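Local coordinates for putative sugar binding protein (Bacteroides vulgatus ATCC 8482, PDB 3KEZ) that probably binds sugars at the bacterial outer membrane as a calcium-containing member of the SusD family, at residues A[191-194]-A[195-199]; A[301-304]-A[305-308]; A[424-427]-A[428-431]. All blocks are in the same frame, centred on the assembly; numbering follows the deposited sequence.

Contact 1 (A[191-194]-A[195-199]); sequences GKVN and RWAAM
Asn194 is the N-cap of helix 195-209, and its side chain and carbonyl grip the first turn through Trp196, Ala197 and Ala198. Asn194 OD1 accepts from Ala197 N at 3.2 Å. The bond is straight, with an N-H...O angle of 176°, and the donor lies nearly along the C=O axis. The same oxygen takes a second, weak bond from Trp196 N at 3.1 Å. The Asn194 carbonyl O accepts from Ala198 N at 3.0 Å, the first regular bond of the helix. CG of Asn194 stands between its backbone N and carbonyl carbon (chi1 79°), which folds the amide back over the first turn. The other end of the amide is held too. ND2 donates to the carbonyl of Asp187 and weakly to the hydroxyl of Tyr231, so both ends of the amide are tied and its rotation is fixed.

ND2 of Asn194 also passes 3.9 Å from CD1 of Trp196, with amide and ring planes 80° apart. CB of Arg195 sits over the centre of one indole face. The indole NE1 bonds to the carbonyl of Gly186, and the ring rests against helix 212-229. Val193 approaches from before the cap. Its CG1 lies 4.2 Å from CB of Ala197 and 4.3 Å from CB of Ala198. These small alanines also meet strand 255-259 and helix 166-183, respectively. The arrangement is a classic asparagine N-cap, here at a buried start of helix 195-209 in the helix-rich, TPR-related fold of SusD-like proteins.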
loop_
_atom_site.group_PDB
_atom_site.type_symbol
_atom_site.label_atom_id
_atom_site.label_comp_id
_atom_site.label_asym_id
_atom_site.label_seq_id
_atom_site.Cartn_x
_atom_site.Cartn_y
_atom_site.Cartn_z
ATOM N N GLY A 191 -10.395 2.519 11.511
ATOM C CA GLY A 191 -9.832 3.671 10.800
ATOM C C GLY A 191 -8.501 4.150 11.356
ATOM O O GLY A 191 -7.995 5.185 10.918
ATOM N N LYS A 192 -7.904 3.387 12.282
ATOM C CA LYS A 192 -6.585 3.760 12.842
ATOM C C LYS A 192 -5.581 2.605 12.735
ATOM O O LYS A 192 -5.977 1.445 12.624
ATOM C CB LYS A 192 -6.745 4.228 14.292
ATOM C CG LYS A 192 -7.655 5.474 14.399
ATOM C CD LYS A 192 -7.702 6.051 15.806
ATOM C CE LYS A 192 -8.699 7.203 15.882
ATOM N NZ LYS A 192 -8.719 7.945 14.601
ATOM N N VAL A 193 -4.284 2.927 12.779
ATOM C CA VAL A 193 -3.233 1.886 12.791
ATOM C C VAL A 193 -3.137 1.229 14.131
ATOM O O VAL A 193 -3.169 1.916 15.167
ATOM C CB VAL A 193 -1.864 2.477 12.393
ATOM C CG1 VAL A 193 -0.780 1.429 12.481
ATOM C CG2 VAL A 193 -1.997 3.025 11.021
ATOM N N ASN A 194 -3.066 -0.104 14.124
ATOM C CA ASN A 194 -2.827 -0.884 15.364
ATOM C C ASN A 194 -1.596 -1.796 15.270
ATOM O O ASN A 194 -0.866 -1.760 14.272
ATOM C CB ASN A 194 -4.104 -1.599 15.876
ATOM C CG ASN A 194 -4.413 -2.838 15.137
ATOM O OD1 ASN A 194 -3.623 -3.266 14.326
ATOM N ND2 ASN A 194 -5.568 -3.468 15.442
ATOM N N ARG A 195 -1.306 -2.554 16.331
ATOM C CA ARG A 195 -0.067 -3.323 16.342
ATOM C C ARG A 195 0.070 -4.268 15.128
ATOM O O ARG A 195 1.149 -4.373 14.501
ATOM C CB ARG A 195 0.081 -4.115 17.636
ATOM C CG ARG A 195 1.456 -4.745 17.792
ATOM C CD ARG A 195 1.572 -5.499 19.116
ATOM N NE ARG A 195 1.186 -4.647 20.226
ATOM C CZ ARG A 195 0.727 -5.079 21.399
ATOM N NH1 ARG A 195 0.594 -6.381 21.639
ATOM N NH2 ARG A 195 0.378 -4.203 22.335
ATOM N N TRP A 196 -1.011 -4.959 14.797
ATOM C CA TRP A 196 -0.972 -5.990 13.765
ATOM C C TRP A 196 -0.810 -5.387 12.366
ATOM O O TRP A 196 -0.053 -5.904 11.545
ATOM C CB TRP A 196 -2.195 -6.915 13.865
ATOM C CG TRP A 196 -2.591 -7.182 15.278
ATOM C CD1 TRP A 196 -3.789 -6.896 15.843
ATOM C CD2 TRP A 196 -1.768 -7.725 16.334
ATOM N NE1 TRP A 196 -3.781 -7.246 17.187
ATOM C CE2 TRP A 196 -2.555 -7.763 17.499
ATOM C CE3 TRP A 196 -0.447 -8.179 16.399
ATOM C CZ2 TRP A 196 -2.074 -8.244 18.714
ATOM C CZ3 TRP A 196 0.040 -8.637 17.620
ATOM C CH2 TRP A 196 -0.778 -8.684 18.747
ATOM N N ALA A 197 -1.489 -4.268 12.104
ATOM C CA ALA A 197 -1.248 -3.496 10.871
ATOM C C ALA A 197 0.222 -3.100 10.769
ATOM O O ALA A 197 0.870 -3.354 9.748
ATOM C CB ALA A 197 -2.136 -2.206 10.825
ATOM N N ALA A 198 0.767 -2.508 11.821
ATOM C CA ALA A 198 2.195 -2.072 11.772
ATOM C C ALA A 198 3.163 -3.261 11.582
ATOM O O ALA A 198 4.107 -3.151 10.823
ATOM C CB ALA A 198 2.600 -1.238 12.995
HETATM N N MSE A 199 2.903 -4.390 12.230
HETATM C CA MSE A 199 3.749 -5.583 12.049
HETATM C C MSE A 199 3.673 -6.102 10.598
HETATM O O MSE A 199 4.665 -6.539 10.023
HETATM C CB MSE A 199 3.368 -6.692 13.005
HETATM C CG MSE A 199 3.736 -6.492 14.391
HETATM SE SE MSE A 199 3.466 -8.146 15.391
HETATM C CE MSE A 199 4.146 -7.540 17.131
#

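Contact 2 (A[301-304]-A[305-308]); sequences VRLK and ILSF
Residues 301-304 form a 3-10 turn, and two backbone bonds carry it into the strand: Ile305 N donates to Arg302 O and Leu306 N to Leu303 O, each at 3.2 Å. Both span three residues, the spacing of a 3-10 turn.

Ile305 turns back over the turn. Its CG1 lies between the backbone N and the carbonyl carbon (chi1 60°), and chi2 of 65° bends the chain again. This lays CG1 3.2 Å and CD1 3.3 Å from the carbonyl O of Arg302, so the branch packs tightly alongside that oxygen. Leu306 covers the next carbonyl: its CB is 3.4 Å from Leu303 O. Beyond it the two leucines meet obliquely through single methyls, Leu303 CD2 and Leu306 CD1, 4.1 Å apart. The side chain of Arg302 leads away from this apolar patch. Its guanidinium forms salt bridges with Asp300, Glu387 and Glu391, which probably offset its charge in this buried setting.

Leu303 and Leu306 rest on helix 288-295, and Val301 and Arg302 on helix 239-242. Arg302 also touches helix 354-368. Ile305 packs on Trp243. The turn ends the loop after helix 288-295 and leads into strand 306-309, which pairs antiparallel with strand 313-316 in a two-stranded hairpin.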
loop_
_atom_site.group_PDB
_atom_site.type_symbol
_atom_site.label_atom_id
_atom_site.label_comp_id
_atom_site.label_asym_id
_atom_site.label_seq_id
_atom_site.Cartn_x
_atom_site.Cartn_y
_atom_site.Cartn_z
ATOM N N VAL A 301 -12.515 -17.592 -6.354
ATOM C CA VAL A 301 -13.516 -16.653 -5.796
ATOM C C VAL A 301 -13.200 -15.197 -6.172
ATOM O O VAL A 301 -14.095 -14.359 -6.238
ATOM C CB VAL A 301 -13.642 -16.789 -4.278
ATOM C CG1 VAL A 301 -12.502 -16.061 -3.590
ATOM C CG2 VAL A 301 -15.021 -16.319 -3.794
ATOM N N ARG A 302 -11.953 -14.884 -6.503
ATOM C CA ARG A 302 -11.626 -13.508 -6.831
ATOM C C ARG A 302 -12.192 -13.060 -8.191
ATOM O O ARG A 302 -12.314 -11.864 -8.457
ATOM C CB ARG A 302 -10.109 -13.283 -6.729
ATOM C CG ARG A 302 -9.624 -13.444 -5.289
ATOM C CD ARG A 302 -8.128 -13.692 -5.168
ATOM N NE ARG A 302 -7.722 -14.961 -5.777
ATOM C CZ ARG A 302 -6.628 -15.645 -5.431
ATOM N NH1 ARG A 302 -5.811 -15.215 -4.457
ATOM N NH2 ARG A 302 -6.343 -16.753 -6.075
ATOM N N LEU A 303 -12.553 -14.015 -9.051
ATOM C CA LEU A 303 -13.314 -13.670 -10.250
ATOM C C LEU A 303 -14.618 -12.957 -9.863
ATOM O O LEU A 303 -15.071 -12.085 -10.602
ATOM C CB LEU A 303 -13.616 -14.898 -11.119
ATOM C CG LEU A 303 -12.417 -15.547 -11.817
ATOM C CD1 LEU A 303 -12.728 -16.980 -12.287
ATOM C CD2 LEU A 303 -12.045 -14.638 -12.985
ATOM N N LYS A 304 -15.178 -13.263 -8.689
ATOM C CA LYS A 304 -16.453 -12.654 -8.296
ATOM C C LYS A 304 -16.383 -11.212 -7.789
ATOM O O LYS A 304 -17.413 -10.641 -7.424
ATOM C CB LYS A 304 -17.128 -13.522 -7.242
ATOM C CG LYS A 304 -17.629 -14.840 -7.780
ATOM C CD LYS A 304 -18.136 -15.713 -6.641
ATOM C CE LYS A 304 -18.860 -16.951 -7.159
ATOM N NZ LYS A 304 -19.614 -17.621 -6.068
ATOM N N ILE A 305 -15.187 -10.626 -7.741
ATOM C CA ILE A 305 -15.051 -9.208 -7.417
ATOM C C ILE A 305 -14.691 -8.382 -8.645
ATOM O O ILE A 305 -14.260 -7.240 -8.519
ATOM C CB ILE A 305 -14.081 -8.914 -6.231
ATOM C CG1 ILE A 305 -12.640 -9.398 -6.465
ATOM C CG2 ILE A 305 -14.670 -9.441 -4.914
ATOM C CD1 ILE A 305 -11.921 -8.676 -7.623
ATOM N N LEU A 306 -14.876 -8.971 -9.816
ATOM C CA LEU A 306 -14.720 -8.282 -11.072
ATOM C C LEU A 306 -16.096 -7.789 -11.499
ATOM O O LEU A 306 -17.076 -8.512 -11.431
ATOM C CB LEU A 306 -14.120 -9.214 -12.128
ATOM C CG LEU A 306 -12.693 -9.778 -11.938
ATOM C CD1 LEU A 306 -12.321 -10.510 -13.251
ATOM C CD2 LEU A 306 -11.684 -8.639 -11.533
ATOM N N SER A 307 -16.145 -6.531 -11.912
ATOM C CA SER A 307 -17.365 -5.884 -12.411
ATOM C C SER A 307 -17.150 -5.592 -13.876
ATOM O O SER A 307 -16.256 -4.841 -14.251
ATOM C CB SER A 307 -17.662 -4.572 -11.695
ATOM O OG SER A 307 -18.146 -4.799 -10.397
ATOM N N PHE A 308 -17.958 -6.216 -14.727
ATOM C CA PHE A 308 -17.774 -6.118 -16.174
ATOM C C PHE A 308 -18.685 -5.052 -16.788
ATOM O O PHE A 308 -19.898 -5.075 -16.600
ATOM C CB PHE A 308 -18.069 -7.454 -16.859
ATOM C CG PHE A 308 -17.119 -8.538 -16.485
ATOM C CD1 PHE A 308 -17.332 -9.291 -15.350
ATOM C CD2 PHE A 308 -15.997 -8.797 -17.264
ATOM C CE1 PHE A 308 -16.445 -10.283 -14.985
ATOM C CE2 PHE A 308 -15.093 -9.780 -16.895
ATOM C CZ PHE A 308 -15.322 -10.532 -15.772
#

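Contact 3 (A[424-427]-A[428-431]); sequences HNTA and YMEY
The Tyr428 ring has the methyl of Ala427 over one face: CB stands 4.2 Å from the ring centroid and 10° off the normal, a CH-pi contact between neighbours. Thr426 OG1 lies obliquely to the same ring, and the ring of Phe435 also meets it at a slant. The His424 ring is approached obliquely by Met429, a selenomethionine. Its SE is 4.7 Å from the imidazole centroid and 34° off the normal. A bend at chi2 (-73°) curls the chain back and brings SE to 3.9 Å from CB of His424. A second bend, at chi3, turns the CE methyl toward the imidazole.

Thr426 joins the two groups. Its OG1 accepts from Tyr428 N at 3.1 Å in a nearly straight bond, an ST turn, while CG2 meets Met429 SE at 3.5 Å. The hydroxyl points away from the threonine's own backbone N and so faces the amide. Were Thr426 an alanine, the Tyr428 amide would probably lose this acceptor and a gap would probably open beside the selenium.

His424 ND1 bonds to the hydroxyl of Tyr68. The chemistry is thus mixed: the Thr426 hydroxyl bond braces the ST turn before strand 430-431, SE packs on Thr426 CG2 and His424, and the Ala427 methyl lies on the Tyr428 ring.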
loop_
_atom_site.group_PDB
_atom_site.type_symbol
_atom_site.label_atom_id
_atom_site.label_comp_id
_atom_site.label_asym_id
_atom_site.label_seq_id
_atom_site.Cartn_x
_atom_site.Cartn_y
_atom_site.Cartn_z
ATOM N N HIS A 424 -3.569 -2.740 -24.459
ATOM C CA HIS A 424 -2.473 -1.850 -24.076
ATOM C C HIS A 424 -2.341 -0.659 -25.046
ATOM O O HIS A 424 -2.676 -0.745 -26.234
ATOM C CB HIS A 424 -1.162 -2.614 -23.906
ATOM C CG HIS A 424 -1.105 -3.405 -22.644
ATOM N ND1 HIS A 424 -0.944 -2.824 -21.403
ATOM C CD2 HIS A 424 -1.244 -4.732 -22.424
ATOM C CE1 HIS A 424 -0.965 -3.766 -20.476
ATOM N NE2 HIS A 424 -1.133 -4.936 -21.070
ATOM N N ASN A 425 -1.897 0.476 -24.527
ATOM C CA ASN A 425 -1.643 1.643 -25.367
ATOM C C ASN A 425 -0.547 2.452 -24.699
ATOM O O ASN A 425 -0.795 3.435 -24.013
ATOM C CB ASN A 425 -2.924 2.481 -25.535
ATOM C CG ASN A 425 -2.741 3.633 -26.470
ATOM O OD1 ASN A 425 -1.731 3.737 -27.181
ATOM N ND2 ASN A 425 -3.735 4.504 -26.511
ATOM N N THR A 426 0.677 1.982 -24.872
ATOM C CA THR A 426 1.825 2.543 -24.207
ATOM C C THR A 426 3.102 2.236 -25.018
ATOM O O THR A 426 3.192 1.207 -25.684
ATOM C CB THR A 426 1.920 1.959 -22.798
ATOM O OG1 THR A 426 3.055 2.503 -22.116
ATOM C CG2 THR A 426 2.040 0.460 -22.877
ATOM N N ALA A 427 4.079 3.137 -24.927
ATOM C CA ALA A 427 5.417 2.943 -25.483
ATOM C C ALA A 427 6.222 1.967 -24.644
ATOM O O ALA A 427 7.239 1.460 -25.097
ATOM C CB ALA A 427 6.142 4.253 -25.521
ATOM N N TYR A 428 5.778 1.709 -23.419
ATOM C CA TYR A 428 6.598 0.949 -22.454
ATOM C C TYR A 428 5.963 -0.389 -22.038
ATOM O O TYR A 428 5.101 -0.438 -21.140
ATOM C CB TYR A 428 6.880 1.825 -21.222
ATOM C CG TYR A 428 7.545 3.149 -21.516
ATOM C CD1 TYR A 428 8.859 3.214 -21.968
ATOM C CD2 TYR A 428 6.845 4.352 -21.367
ATOM C CE1 TYR A 428 9.461 4.431 -22.237
ATOM C CE2 TYR A 428 7.448 5.579 -21.643
ATOM C CZ TYR A 428 8.753 5.591 -22.075
ATOM O OH TYR A 428 9.369 6.771 -22.318
HETATM N N MSE A 429 6.417 -1.472 -22.678
HETATM C CA MSE A 429 5.848 -2.796 -22.492
HETATM C C MSE A 429 6.688 -3.728 -21.592
HETATM O O MSE A 429 6.144 -4.616 -20.954
HETATM C CB MSE A 429 5.550 -3.431 -23.838
HETATM C CG MSE A 429 4.523 -2.618 -24.698
HETATM SE SE MSE A 429 2.749 -2.776 -23.998
HETATM C CE MSE A 429 2.406 -4.646 -24.387
ATOM N N GLU A 430 7.992 -3.501 -21.488
ATOM C CA GLU A 430 8.837 -4.328 -20.653
ATOM C C GLU A 430 9.821 -3.407 -19.977
ATOM O O GLU A 430 10.400 -2.574 -20.639
ATOM C CB GLU A 430 9.590 -5.400 -21.464
ATOM C CG GLU A 430 8.680 -6.310 -22.338
ATOM C CD GLU A 430 9.331 -7.648 -22.778
ATOM O OE1 GLU A 430 10.576 -7.765 -22.813
ATOM O OE2 GLU A 430 8.568 -8.582 -23.113
ATOM N N TYR A 431 10.003 -3.545 -18.670
ATOM C CA TYR A 431 10.959 -2.691 -17.937
ATOM C C TYR A 431 11.289 -3.300 -16.554
ATOM O O TYR A 431 10.516 -4.072 -15.986
ATOM C CB TYR A 431 10.409 -1.262 -17.791
ATOM C CG TYR A 431 8.928 -1.219 -17.435
ATOM C CD1 TYR A 431 7.954 -1.196 -18.438
ATOM C CD2 TYR A 431 8.506 -1.223 -16.101
ATOM C CE1 TYR A 431 6.572 -1.187 -18.116
ATOM C CE2 TYR A 431 7.161 -1.218 -15.766
ATOM C CZ TYR A 431 6.179 -1.211 -16.792
ATOM O OH TYR A 431 4.819 -1.197 -16.479
#

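All three contacts are local, each at a point where a loop or turn passes into a regular element. Contacts 1 and 2 are buried, whereas contact 3 lies at the surface. They share no helix or strand. Contact 1 starts a helix, contact 2 leads into the 306-309 hairpin, and contact 3 leads into strand 430-431, which pairs with strand 409-410. The chemistry differs accordingly: a side-chain amide caps the helix, main-chain carbonyls close the 3-10 turn, and a hydroxyl with selenium and rings shapes the surface bend. Contacts 1 and 3 lie on opposite sides of the chain's centre, their own centres about 36 Å apart. None touches another.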